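Local coordinates for inositol 2-dehydrogenase (Sinorhizobium meliloti, PDB 4HKT), which catalyses the NAD+-dependent oxidation of myo-inositol to scyllo-inosose (2-keto-myo-inositol), the first step of myo-inositol degradation, at residues I90-I96 with A115-F121; E143-I149 with K222-S227; G235-R239 with T278-E282. All blocks are in the same frame, centred on the assembly; numbering follows the deposited sequence.

Interaction 1. Residues I90-I96 with A115-F121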
ATOM      1  N   ILE B  90      34.494   9.206  21.616  1.00 23.98           N
ATOM      2  CA  ILE B  90      33.391   8.739  22.460  1.00 21.95           C
ATOM      3  C   ILE B  90      32.064   8.719  21.700  1.00 20.11           C
ATOM      4  O   ILE B  90      31.624   9.712  21.112  1.00 19.03           O
ATOM      5  CB  ILE B  90      33.213   9.680  23.666  1.00 21.89           C
ATOM      6  CG1 ILE B  90      34.506   9.841  24.446  1.00 22.30           C
ATOM      7  CG2 ILE B  90      32.131   9.188  24.597  1.00 22.48           C
ATOM      8  CD1 ILE B  90      34.727  11.272  24.880  1.00 23.62           C
ATOM      9  N   PHE B  91      31.452   7.572  21.715  1.00 19.38           N
ATOM     10  CA  PHE B  91      30.088   7.449  21.286  1.00 21.91           C
ATOM     11  C   PHE B  91      29.294   7.140  22.555  1.00 21.54           C
ATOM     12  O   PHE B  91      29.566   6.135  23.220  1.00 25.42           O
ATOM     13  CB  PHE B  91      29.915   6.318  20.278  1.00 22.07           C
ATOM     14  CG  PHE B  91      28.496   6.077  19.924  1.00 23.52           C
ATOM     15  CD1 PHE B  91      27.921   6.721  18.832  1.00 25.29           C
ATOM     16  CD2 PHE B  91      27.713   5.279  20.713  1.00 23.91           C
ATOM     17  CE1 PHE B  91      26.583   6.547  18.542  1.00 24.51           C
ATOM     18  CE2 PHE B  91      26.375   5.102  20.441  1.00 25.42           C
ATOM     19  CZ  PHE B  91      25.806   5.744  19.351  1.00 23.99           C
ATOM     20  N   CYS B  92      28.297   7.957  22.869  1.00 20.52           N
ATOM     21  CA  CYS B  92      27.509   7.719  24.058  1.00 19.75           C
ATOM     22  C   CYS B  92      26.014   7.565  23.781  1.00 20.33           C
ATOM     23  O   CYS B  92      25.423   8.433  23.180  1.00 19.82           O
ATOM     24  CB  CYS B  92      27.731   8.843  25.067  1.00 19.29           C
ATOM     25  SG  CYS B  92      27.105   8.419  26.705  1.00 23.02           S
ATOM     26  N   GLU B  93      25.425   6.456  24.210  1.00 21.75           N
ATOM     27  CA  GLU B  93      23.971   6.306  24.161  1.00 24.87           C
ATOM     28  C   GLU B  93      23.258   7.459  24.911  1.00 23.90           C
ATOM     29  O   GLU B  93      23.779   8.006  25.884  1.00 21.36           O
ATOM     30  CB  GLU B  93      23.538   4.974  24.736  1.00 28.83           C
ATOM     31  CG  GLU B  93      23.526   3.839  23.722  1.00 36.88           C
ATOM     32  CD  GLU B  93      22.485   4.041  22.614  1.00 38.20           C
ATOM     33  OE1 GLU B  93      21.413   4.625  22.889  1.00 40.39           O
ATOM     34  OE2 GLU B  93      22.776   3.666  21.461  1.00 40.09           O
ATOM     35  N   LYS B  94      22.073   7.811  24.438  1.00 23.23           N
ATOM     36  CA  LYS B  94      21.293   8.842  25.080  1.00 25.79           C
ATOM     37  C   LYS B  94      21.062   8.428  26.518  1.00 24.09           C
ATOM     38  O   LYS B  94      21.004   7.239  26.809  1.00 24.23           O
ATOM     39  CB  LYS B  94      19.948   9.023  24.388  1.00 27.12           C
ATOM     40  CG  LYS B  94      18.968   7.938  24.754  1.00 28.01           C
ATOM     41  CD  LYS B  94      17.556   8.338  24.466  1.00 31.22           C
ATOM     42  CE  LYS B  94      16.631   7.208  24.823  1.00 29.68           C
ATOM     43  NZ  LYS B  94      16.384   7.199  26.276  1.00 28.65           N
ATOM     44  N   PRO B  95      20.945   9.398  27.429  1.00 24.42           N
ATOM     45  CA  PRO B  95      21.238  10.817  27.279  1.00 24.98           C
ATOM     46  C   PRO B  95      22.683  11.060  27.737  1.00 23.88           C
ATOM     47  O   PRO B  95      23.357  10.141  28.191  1.00 22.64           O
ATOM     48  CB  PRO B  95      20.282  11.470  28.278  1.00 24.53           C
ATOM     49  CG  PRO B  95      20.210  10.488  29.381  1.00 25.32           C
ATOM     50  CD  PRO B  95      20.352   9.122  28.751  1.00 25.49           C
ATOM     51  N   ILE B  96      23.144  12.289  27.620  1.00 22.10           N
ATOM     52  CA  ILE B  96      24.395  12.681  28.243  1.00 19.91           C
ATOM     53  C   ILE B  96      24.177  12.681  29.743  1.00 20.10           C
ATOM     54  O   ILE B  96      24.992  12.160  30.520  1.00 20.55           O
ATOM     55  CB  ILE B  96      24.844  14.048  27.753  1.00 19.14           C
ATOM     56  CG1 ILE B  96      25.290  13.928  26.281  1.00 20.47           C
ATOM     57  CG2 ILE B  96      26.028  14.534  28.574  1.00 17.40           C
ATOM     58  CD1 ILE B  96      25.426  15.235  25.569  1.00 19.96           C
ATOM     59  N   ALA B 115      37.754  16.688  22.343  1.00 26.40           N
ATOM     60  CA  ALA B 115      37.252  15.345  22.210  1.00 23.70           C
ATOM     61  C   ALA B 115      36.171  15.263  21.131  1.00 20.76           C
ATOM     62  O   ALA B 115      35.458  16.220  20.855  1.00 21.70           O
ATOM     63  CB  ALA B 115      36.721  14.843  23.556  1.00 25.10           C
ATOM     64  N   LYS B 116      36.071  14.096  20.547  1.00 20.28           N
ATOM     65  CA  LYS B 116      35.045  13.744  19.594  1.00 21.68           C
ATOM     66  C   LYS B 116      33.962  12.992  20.356  1.00 20.49           C
ATOM     67  O   LYS B 116      34.253  12.014  21.026  1.00 20.78           O
ATOM     68  CB  LYS B 116      35.630  12.825  18.518  1.00 23.96           C
ATOM     69  CG  LYS B 116      36.714  13.474  17.658  1.00 25.69           C
ATOM     70  CD  LYS B 116      37.168  12.488  16.579  1.00 28.25           C
ATOM     71  CE  LYS B 116      38.245  13.079  15.682  1.00 29.39           C
ATOM     72  NZ  LYS B 116      39.476  13.419  16.470  1.00 29.65           N
ATOM     73  N   LEU B 117      32.735  13.502  20.288  1.00 20.74           N
ATOM     74  CA  LEU B 117      31.580  12.893  20.948  1.00 21.08           C
ATOM     75  C   LEU B 117      30.401  12.880  19.978  1.00 20.24           C
ATOM     76  O   LEU B 117      29.977  13.924  19.487  1.00 22.27           O
ATOM     77  CB  LEU B 117      31.197  13.708  22.216  1.00 20.79           C
ATOM     78  CG  LEU B 117      29.826  13.433  22.858  1.00 19.75           C
ATOM     79  CD1 LEU B 117      29.865  12.058  23.464  1.00 20.62           C
ATOM     80  CD2 LEU B 117      29.425  14.445  23.935  1.00 21.10           C
HETATM   81  N   MSE B 118      29.872  11.701  19.749  1.00 19.06           N
HETATM   82  CA  MSE B 118      28.626  11.530  19.057  1.00 20.66           C
HETATM   83  C   MSE B 118      27.687  10.944  20.061  1.00 20.16           C
HETATM   84  O   MSE B 118      28.068  10.054  20.839  1.00 19.48           O
HETATM   85  CB  MSE B 118      28.813  10.518  17.925  1.00 22.25           C
HETATM   86  CG  MSE B 118      27.514  10.293  17.180  1.00 24.05           C
HETATM   87 SE   MSE B 118      27.802   9.067  15.653  1.00 28.12          SE
HETATM   88  CE  MSE B 118      28.752  10.288  14.483  1.00 28.60           C
ATOM     89  N   VAL B 119      26.430  11.405  20.041  1.00 20.63           N
ATOM     90  CA  VAL B 119      25.433  10.869  20.941  1.00 19.77           C
ATOM     91  C   VAL B 119      24.551   9.933  20.156  1.00 19.67           C
ATOM     92  O   VAL B 119      24.412  10.065  18.957  1.00 24.54           O
ATOM     93  CB  VAL B 119      24.600  11.994  21.653  1.00 20.13           C
ATOM     94  CG1 VAL B 119      25.509  12.944  22.412  1.00 21.05           C
ATOM     95  CG2 VAL B 119      23.752  12.780  20.678  1.00 20.94           C
ATOM     96  N   GLY B 120      23.914   9.010  20.826  1.00 18.87           N
ATOM     97  CA  GLY B 120      23.171   7.978  20.149  1.00 20.88           C
ATOM     98  C   GLY B 120      21.747   8.348  19.730  1.00 22.11           C
ATOM     99  O   GLY B 120      20.781   7.875  20.324  1.00 23.05           O
ATOM    100  N   PHE B 121      21.595   9.206  18.728  1.00 20.08           N
ATOM    101  CA  PHE B 121      20.258   9.390  18.164  1.00 20.42           C
ATOM    102  C   PHE B 121      20.298   8.624  16.850  1.00 20.99           C
ATOM    103  O   PHE B 121      20.487   9.195  15.791  1.00 19.01           O
ATOM    104  CB  PHE B 121      19.921  10.848  17.958  1.00 19.49           C
ATOM    105  CG  PHE B 121      19.650  11.607  19.237  1.00 19.76           C
ATOM    106  CD1 PHE B 121      18.734  11.153  20.136  1.00 21.05           C
ATOM    107  CD2 PHE B 121      20.220  12.836  19.454  1.00 21.35           C
ATOM    108  CE1 PHE B 121      18.461  11.864  21.288  1.00 23.05           C
ATOM    109  CE2 PHE B 121      19.944  13.573  20.582  1.00 20.78           C
ATOM    110  CZ  PHE B 121      19.073  13.078  21.519  1.00 21.17           C
TER

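Interaction 2. Residues E143-I149 with K222-S227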
ATOM      1  N   GLU B 143       9.491  24.435   0.894  1.00 23.00           N
ATOM      2  CA  GLU B 143       9.804  24.855   2.260  1.00 26.19           C
ATOM      3  C   GLU B 143       9.047  23.952   3.245  1.00 23.08           C
ATOM      4  O   GLU B 143       7.870  23.679   3.056  1.00 22.55           O
ATOM      5  CB  GLU B 143       9.419  26.320   2.516  1.00 29.61           C
ATOM      6  CG  GLU B 143      10.507  27.356   2.264  1.00 40.31           C
ATOM      7  CD  GLU B 143      11.696  27.200   3.197  1.00 41.19           C
ATOM      8  OE1 GLU B 143      11.564  27.424   4.446  1.00 40.78           O
ATOM      9  OE2 GLU B 143      12.758  26.815   2.664  1.00 46.92           O
ATOM     10  N   VAL B 144       9.718  23.512   4.294  1.00 20.15           N
ATOM     11  CA  VAL B 144       9.064  22.686   5.329  1.00 18.56           C
ATOM     12  C   VAL B 144       7.990  23.538   5.985  1.00 17.83           C
ATOM     13  O   VAL B 144       8.214  24.711   6.223  1.00 18.40           O
ATOM     14  CB  VAL B 144      10.079  22.203   6.364  1.00 18.81           C
ATOM     15  CG1 VAL B 144       9.400  21.596   7.593  1.00 17.37           C
ATOM     16  CG2 VAL B 144      10.988  21.186   5.729  1.00 19.31           C
ATOM     17  N   GLU B 145       6.806  22.971   6.204  1.00 16.73           N
ATOM     18  CA  GLU B 145       5.738  23.664   6.934  1.00 15.98           C
ATOM     19  C   GLU B 145       5.292  22.910   8.247  1.00 16.57           C
ATOM     20  O   GLU B 145       5.267  23.482   9.329  1.00 16.11           O
ATOM     21  CB  GLU B 145       4.551  23.860   5.987  1.00 16.71           C
ATOM     22  CG  GLU B 145       4.874  24.905   4.914  1.00 17.60           C
ATOM     23  CD  GLU B 145       3.841  25.085   3.812  1.00 18.77           C
ATOM     24  OE1 GLU B 145       2.742  24.428   3.755  1.00 15.54           O
ATOM     25  OE2 GLU B 145       4.208  25.919   2.931  1.00 18.81           O
HETATM   26  N   MSE B 146       4.922  21.634   8.134  1.00 16.43           N
HETATM   27  CA  MSE B 146       4.288  20.930   9.268  1.00 17.17           C
HETATM   28  C   MSE B 146       4.814  19.512   9.302  1.00 16.73           C
HETATM   29  O   MSE B 146       4.794  18.825   8.297  1.00 19.47           O
HETATM   30  CB  MSE B 146       2.770  20.935   9.090  1.00 17.34           C
HETATM   31  CG  MSE B 146       2.260  22.375   8.972  1.00 20.60           C
HETATM   32 SE   MSE B 146       0.316  22.450   8.902  1.00 23.51          SE
HETATM   33  CE  MSE B 146       0.125  22.084  10.820  1.00 21.18           C
ATOM     34  N   VAL B 147       5.314  19.092  10.450  1.00 16.29           N
ATOM     35  CA  VAL B 147       5.925  17.779  10.654  1.00 15.57           C
ATOM     36  C   VAL B 147       5.014  17.003  11.577  1.00 15.84           C
ATOM     37  O   VAL B 147       4.467  17.574  12.528  1.00 15.94           O
ATOM     38  CB  VAL B 147       7.302  17.931  11.340  1.00 15.62           C
ATOM     39  CG1 VAL B 147       7.870  16.585  11.792  1.00 16.60           C
ATOM     40  CG2 VAL B 147       8.250  18.648  10.407  1.00 15.83           C
ATOM     41  N   THR B 148       4.823  15.720  11.304  1.00 15.62           N
ATOM     42  CA  THR B 148       4.084  14.842  12.192  1.00 16.53           C
ATOM     43  C   THR B 148       4.925  13.577  12.455  1.00 17.09           C
ATOM     44  O   THR B 148       5.468  12.928  11.514  1.00 16.61           O
ATOM     45  CB  THR B 148       2.698  14.437  11.634  1.00 19.93           C
ATOM     46  OG1 THR B 148       2.022  15.585  11.118  1.00 20.85           O
ATOM     47  CG2 THR B 148       1.808  13.832  12.740  1.00 20.81           C
ATOM     48  N   ILE B 149       5.071  13.281  13.727  1.00 16.44           N
ATOM     49  CA  ILE B 149       5.953  12.203  14.217  1.00 16.20           C
ATOM     50  C   ILE B 149       5.114  11.380  15.160  1.00 15.72           C
ATOM     51  O   ILE B 149       4.556  11.914  16.114  1.00 16.24           O
ATOM     52  CB  ILE B 149       7.179  12.753  14.960  1.00 15.62           C
ATOM     53  CG1 ILE B 149       8.079  13.538  14.040  1.00 15.61           C
ATOM     54  CG2 ILE B 149       8.018  11.643  15.629  1.00 15.70           C
ATOM     55  CD1 ILE B 149       9.096  14.369  14.782  1.00 15.26           C
ATOM     56  N   LYS B 222       6.859  27.277  11.608  1.00 15.58           N
ATOM     57  CA  LYS B 222       6.804  25.867  11.276  1.00 16.31           C
ATOM     58  C   LYS B 222       6.463  25.072  12.543  1.00 14.80           C
ATOM     59  O   LYS B 222       6.908  25.446  13.624  1.00 15.42           O
ATOM     60  CB  LYS B 222       8.113  25.350  10.714  1.00 16.85           C
ATOM     61  CG  LYS B 222       8.617  26.040   9.489  1.00 18.90           C
ATOM     62  CD  LYS B 222      10.043  25.594   9.181  1.00 21.54           C
ATOM     63  CE  LYS B 222      10.486  25.960   7.756  1.00 23.46           C
ATOM     64  NZ  LYS B 222      10.833  27.375   7.585  1.00 25.61           N
ATOM     65  N   GLN B 223       5.633  24.042  12.383  1.00 15.07           N
ATOM     66  CA  GLN B 223       5.137  23.241  13.492  1.00 14.80           C
ATOM     67  C   GLN B 223       5.406  21.738  13.372  1.00 16.42           C
ATOM     68  O   GLN B 223       5.269  21.142  12.286  1.00 16.22           O
ATOM     69  CB  GLN B 223       3.654  23.471  13.631  1.00 14.48           C
ATOM     70  CG  GLN B 223       3.265  24.906  13.987  1.00 13.88           C
ATOM     71  CD  GLN B 223       1.904  25.266  13.432  1.00 14.64           C
ATOM     72  OE1 GLN B 223       0.918  24.697  13.834  1.00 15.51           O
ATOM     73  NE2 GLN B 223       1.853  26.201  12.496  1.00 14.74           N
ATOM     74  N   ALA B 224       5.733  21.128  14.515  1.00 14.58           N
ATOM     75  CA  ALA B 224       5.943  19.692  14.605  1.00 14.84           C
ATOM     76  C   ALA B 224       5.043  19.166  15.690  1.00 15.03           C
ATOM     77  O   ALA B 224       5.052  19.658  16.774  1.00 14.64           O
ATOM     78  CB  ALA B 224       7.392  19.357  14.930  1.00 14.85           C
ATOM     79  N   ILE B 225       4.235  18.187  15.339  1.00 16.12           N
ATOM     80  CA  ILE B 225       3.407  17.515  16.265  1.00 17.32           C
ATOM     81  C   ILE B 225       4.025  16.155  16.529  1.00 17.24           C
ATOM     82  O   ILE B 225       4.414  15.433  15.597  1.00 18.68           O
ATOM     83  CB  ILE B 225       2.032  17.274  15.641  1.00 19.59           C
ATOM     84  CG1 ILE B 225       1.364  18.569  15.250  1.00 21.03           C
ATOM     85  CG2 ILE B 225       1.121  16.572  16.614  1.00 22.80           C
ATOM     86  CD1 ILE B 225       0.043  18.363  14.514  1.00 20.41           C
ATOM     87  N   ILE B 226       4.073  15.776  17.792  1.00 16.22           N
ATOM     88  CA  ILE B 226       4.649  14.503  18.169  1.00 15.64           C
ATOM     89  C   ILE B 226       3.599  13.783  19.010  1.00 15.90           C
ATOM     90  O   ILE B 226       3.019  14.355  19.942  1.00 16.70           O
ATOM     91  CB  ILE B 226       5.910  14.646  19.018  1.00 15.10           C
ATOM     92  CG1 ILE B 226       7.044  15.260  18.245  1.00 15.53           C
ATOM     93  CG2 ILE B 226       6.316  13.282  19.590  1.00 14.68           C
ATOM     94  CD1 ILE B 226       8.030  15.925  19.183  1.00 15.98           C
ATOM     95  N   SER B 227       3.380  12.524  18.681  1.00 15.15           N
ATOM     96  CA  SER B 227       2.490  11.620  19.441  1.00 16.67           C
ATOM     97  C   SER B 227       3.304  10.415  19.960  1.00 16.34           C
ATOM     98  O   SER B 227       4.005   9.780  19.181  1.00 17.17           O
ATOM     99  CB  SER B 227       1.442  11.109  18.460  1.00 17.12           C
ATOM    100  OG  SER B 227       0.501  10.269  19.038  1.00 19.28           O
TER

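Interaction 3. Residues G235-R239 with T278-E282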
ATOM      1  N   GLY B 235       3.308  -3.609  17.492  1.00 22.30           N
ATOM      2  CA  GLY B 235       4.758  -3.471  17.426  1.00 21.55           C
ATOM      3  C   GLY B 235       5.277  -2.025  17.458  1.00 20.69           C
ATOM      4  O   GLY B 235       4.609  -1.110  17.940  1.00 19.55           O
ATOM      5  N   TYR B 236       6.505  -1.856  16.996  1.00 18.26           N
ATOM      6  CA  TYR B 236       7.257  -0.655  17.170  1.00 18.68           C
ATOM      7  C   TYR B 236       6.894   0.338  16.055  1.00 19.37           C
ATOM      8  O   TYR B 236       7.351   0.206  14.919  1.00 20.17           O
ATOM      9  CB  TYR B 236       8.734  -0.989  17.147  1.00 19.81           C
ATOM     10  CG  TYR B 236       9.700   0.058  17.663  1.00 21.53           C
ATOM     11  CD1 TYR B 236       9.326   0.990  18.641  1.00 22.60           C
ATOM     12  CD2 TYR B 236      11.027   0.070  17.213  1.00 22.42           C
ATOM     13  CE1 TYR B 236      10.240   1.893  19.143  1.00 24.43           C
ATOM     14  CE2 TYR B 236      11.942   0.956  17.707  1.00 23.10           C
ATOM     15  CZ  TYR B 236      11.551   1.863  18.672  1.00 24.66           C
ATOM     16  OH  TYR B 236      12.481   2.732  19.160  1.00 27.24           O
ATOM     17  N   ASP B 237       6.015   1.269  16.384  1.00 18.21           N
ATOM     18  CA  ASP B 237       5.481   2.238  15.426  1.00 18.54           C
ATOM     19  C   ASP B 237       6.417   3.424  15.339  1.00 17.33           C
ATOM     20  O   ASP B 237       6.678   4.051  16.316  1.00 18.64           O
ATOM     21  CB  ASP B 237       4.070   2.663  15.884  1.00 18.28           C
ATOM     22  CG  ASP B 237       3.290   3.428  14.821  1.00 19.59           C
ATOM     23  OD1 ASP B 237       3.850   3.796  13.743  1.00 19.46           O
ATOM     24  OD2 ASP B 237       2.095   3.671  15.097  1.00 21.21           O
ATOM     25  N   GLN B 238       6.974   3.680  14.169  1.00 18.29           N
ATOM     26  CA  GLN B 238       7.976   4.708  13.998  1.00 18.68           C
ATOM     27  C   GLN B 238       7.714   5.406  12.680  1.00 19.56           C
ATOM     28  O   GLN B 238       8.265   5.031  11.649  1.00 18.43           O
ATOM     29  CB  GLN B 238       9.406   4.108  13.967  1.00 18.94           C
ATOM     30  CG  GLN B 238       9.846   3.344  15.211  1.00 19.65           C
ATOM     31  CD  GLN B 238      10.290   4.275  16.291  1.00 20.11           C
ATOM     32  OE1 GLN B 238      11.442   4.701  16.321  1.00 20.24           O
ATOM     33  NE2 GLN B 238       9.389   4.590  17.207  1.00 19.09           N
ATOM     34  N   ARG B 239       6.861   6.424  12.702  1.00 20.06           N
ATOM     35  CA  ARG B 239       6.524   7.157  11.480  1.00 19.06           C
ATOM     36  C   ARG B 239       6.924   8.605  11.535  1.00 17.61           C
ATOM     37  O   ARG B 239       6.903   9.224  12.586  1.00 19.11           O
ATOM     38  CB  ARG B 239       5.045   7.077  11.227  1.00 19.73           C
ATOM     39  CG  ARG B 239       4.632   5.745  10.642  1.00 20.27           C
ATOM     40  CD  ARG B 239       3.122   5.735  10.579  1.00 21.53           C
ATOM     41  NE  ARG B 239       2.521   5.430  11.865  1.00 20.43           N
ATOM     42  CZ  ARG B 239       1.315   5.851  12.264  1.00 22.04           C
ATOM     43  NH1 ARG B 239       0.599   6.664  11.512  1.00 20.73           N
ATOM     44  NH2 ARG B 239       0.828   5.468  13.439  1.00 22.87           N
ATOM     45  N   THR B 278      15.764  -4.969  16.155  1.00 29.89           N
ATOM     46  CA  THR B 278      15.716  -5.319  14.743  1.00 29.05           C
ATOM     47  C   THR B 278      15.265  -4.185  13.857  1.00 25.60           C
ATOM     48  O   THR B 278      15.626  -4.173  12.700  1.00 26.28           O
ATOM     49  CB  THR B 278      14.890  -6.568  14.412  1.00 31.06           C
ATOM     50  OG1 THR B 278      13.587  -6.451  14.959  1.00 31.47           O
ATOM     51  CG2 THR B 278      15.581  -7.848  14.913  1.00 34.35           C
ATOM     52  N   ARG B 279      14.484  -3.232  14.361  1.00 22.78           N
ATOM     53  CA  ARG B 279      14.030  -2.130  13.495  1.00 21.02           C
ATOM     54  C   ARG B 279      15.220  -1.316  12.986  1.00 21.75           C
ATOM     55  O   ARG B 279      15.243  -0.884  11.812  1.00 23.70           O
ATOM     56  CB  ARG B 279      12.997  -1.183  14.205  1.00 19.47           C
ATOM     57  CG  ARG B 279      12.799   0.176  13.500  1.00 19.43           C
ATOM     58  CD  ARG B 279      11.995   0.072  12.208  1.00 18.96           C
ATOM     59  NE  ARG B 279      11.775   1.330  11.483  1.00 19.82           N
ATOM     60  CZ  ARG B 279      12.680   1.956  10.726  1.00 19.90           C
ATOM     61  NH1 ARG B 279      13.897   1.449  10.572  1.00 19.53           N
ATOM     62  NH2 ARG B 279      12.378   3.084  10.101  1.00 20.45           N
ATOM     63  N   TYR B 280      16.213  -1.107  13.840  1.00 20.75           N
ATOM     64  CA  TYR B 280      17.283  -0.169  13.505  1.00 21.50           C
ATOM     65  C   TYR B 280      18.678  -0.759  13.198  1.00 23.45           C
ATOM     66  O   TYR B 280      19.679  -0.036  13.208  1.00 23.71           O
ATOM     67  CB  TYR B 280      17.353   0.908  14.596  1.00 21.93           C
ATOM     68  CG  TYR B 280      16.151   1.869  14.530  1.00 22.08           C
ATOM     69  CD1 TYR B 280      15.918   2.637  13.402  1.00 20.89           C
ATOM     70  CD2 TYR B 280      15.284   2.019  15.621  1.00 22.06           C
ATOM     71  CE1 TYR B 280      14.829   3.502  13.323  1.00 20.43           C
ATOM     72  CE2 TYR B 280      14.204   2.897  15.574  1.00 21.61           C
ATOM     73  CZ  TYR B 280      13.975   3.627  14.424  1.00 21.63           C
ATOM     74  OH  TYR B 280      12.906   4.480  14.355  1.00 21.06           O
ATOM     75  N   THR B 281      18.733  -2.034  12.832  1.00 26.29           N
ATOM     76  CA  THR B 281      20.022  -2.674  12.526  1.00 28.04           C
ATOM     77  C   THR B 281      20.853  -1.910  11.469  1.00 27.05           C
ATOM     78  O   THR B 281      22.044  -1.649  11.703  1.00 23.03           O
ATOM     79  CB  THR B 281      19.877  -4.137  12.117  1.00 29.81           C
ATOM     80  OG1 THR B 281      19.315  -4.192  10.817  1.00 41.54           O
ATOM     81  CG2 THR B 281      18.988  -4.887  13.073  1.00 27.08           C
ATOM     82  N   GLU B 282      20.242  -1.496  10.362  1.00 24.12           N
ATOM     83  CA  GLU B 282      20.977  -0.711   9.384  1.00 27.06           C
ATOM     84  C   GLU B 282      21.397   0.633   9.975  1.00 24.75           C
ATOM     85  O   GLU B 282      22.497   1.147   9.698  1.00 22.48           O
ATOM     86  CB  GLU B 282      20.171  -0.499   8.094  1.00 29.94           C
ATOM     87  CG  GLU B 282      19.999  -1.747   7.246  1.00 34.72           C
ATOM     88  CD  GLU B 282      18.908  -1.569   6.224  1.00 39.16           C
ATOM     89  OE1 GLU B 282      19.225  -1.199   5.075  1.00 43.64           O
ATOM     90  OE2 GLU B 282      17.733  -1.751   6.593  1.00 44.66           O
TER
HETATM   91  O   HOH W   1       9.639   3.333   9.997  1.00 20.46           O

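Interaction 1. Residues I90-I96 with A115-F121
I90 and K116 open a parallel ladder in which I90 and C92 each use both their own N-H and their own carbonyl. I90 N donates to K116 O (2.9 Å), I90 O accepts M118 N, C92 N donates to M118 O, and C92 O takes G120 N. The two central bonds are nearly straight; the last is bent to 131° at the hydrogen. G120 is the centre of an inverse gamma turn, F121 N to V119 O. F91 and E93 turn their backbones the other way, to strand 66-69, while V119 bonds to P303. A bound glycerol, probably from the crystallisation liquor, meets L117 N and A115 O. K94 N, by contrast, is buried with no partner in the model.

Side chains alternate between the two faces. With CG anti to its backbone N (chi1 174°), the F91 ring brings its CZ 3.5 Å from G120 CA, and the selenium of M118 meets it in plane at the edge, 5.1 Å from the centroid, a Met-aromatic contact. Helix 281-297 covers this face. On the reverse, I90 CG2 touches L117 CD1 (3.8 Å), and I96 CD1 reaches back to V119 CG1 (3.9 Å).

The charged ends find partners outside the pair: E93 OE2 bonds H18 NE2 and K94 NZ bonds D171 O. Four main-chain bonds thus join the strands of this Rossmann beta-alpha-beta unit (strand 89-93, helix 100-112, strand 117-120), with apolar side chains on both faces and no side-chain hydrogen bond or salt bridge between them.

Interaction 2. Residues E143-I149 with K222-S227
K222 and E143 form the one salt bridge between the two segments, at the end where both strands begin. K222 NZ lies 3.2 Å from E143 OE1 and meets it nearly along the C-O axis. The lysine is extended until a bend at its last torsion (chi4 77°), which swings NZ across the glutamate; on the way CE passes 3.0 Å from V144 O. NZ has a second carboxylate partner in E186, so the ammonium is shared between two acids.

Backbone bonds make up the rest of the polar contact. Five of them form a regular parallel ladder: Q223 N to E145 O, V147 N to Q223 O (2.8 Å), I225 N to V147 O, I149 N to I225 O and S227 N to I149 O.

Among the apolar contacts, V147 CB meets A224 CB at 3.9 Å, and I149 CD1 lies alongside I226 CG1 at 4.1 Å, on the face covered by helix 168-184.

Contacts to the second subunit occupy the other face, to which M146 and Q223 point together. There Q223 OE1 bonds S213 and T194 of that subunit, and I225 packs on its own counterpart.

E145 and M146 both face H243 on the opposite neighbour, a classic beta bulge. The pair is the parallel step in the otherwise antiparallel mixed sheet of the Gfo/Idh/MocA C-terminal domain, with helix 168-184 on one face and the second subunit on the other.

Interaction 3. Residues G235-R239 with T278-E282
Q238 and Y280 meet through a very short hydrogen bond, Y280 OH to Q238 OE1 at 2.5 Å. The oxygen arrives in plane at the edge of the tyrosine ring, while the amide stands at 78° to that ring. Q238 starts with CG anti to its carbonyl carbon and then folds at chi2 (-80°), a bend that brings the amide back over its own strand: NE2 donates to D237 O (2.9 Å), from above the carbonyl plane, and CD sits 3.6 Å over one face of the Y236 ring, offset toward the rim. An alanine here is likely to deprive the Y280 hydroxyl of its acceptor and uncover that part of the Y236 face.

Y236 touches both R279 and Y280. Its CD2 edge lies 3.8 Å from R279 CB, and CE2 is 3.7 Å from Y280 CE2, the two tyrosine side chains crossing at about a right angle.

R279 bends at chi2 (73°) and curls over its neighbour, with CG above the centre of the Y280 ring. Its guanidinium is held at the far end: NH1 pairs with D126, and NH2 donates to a water (2.8 Å) that in turn donates to Q238 O. On the side of the strand turned from 278-282, R239 grips the D237 carboxylate side-on, NE and NH2 each to one oxygen, and also pairs with E241 of the second subunit.

The contact packs the start of strand 237-244, in the Gfo/Idh/MocA C-terminal sheet, against the junction of helices 276-279 and 281-297, where Y280 occupies the N-cap position; helix 127-137 also touches R279 and Y280.

From the N terminus, interaction 1 comes first, closing a short loop of 18 residues, mostly helix, within the NAD-binding Rossmann domain. Interaction 2 opens after it and closes a much longer one, 72 residues carrying both helices and strands, to set two strands of the C-terminal sheet together. Interaction 3 follows, returning after 38 residues to join that sheet to a helix junction. The three are in series: none nests in or crosses another. Interactions 2 and 3 touch, I149 packing on R239 across adjacent strands 144-152 and 237-244. Helix 281-297, entered at interaction 3, runs on to cover F91 and M118 of interaction 1, so it touches the Rossmann sheet as well as following the junction that meets the C-terminal sheet.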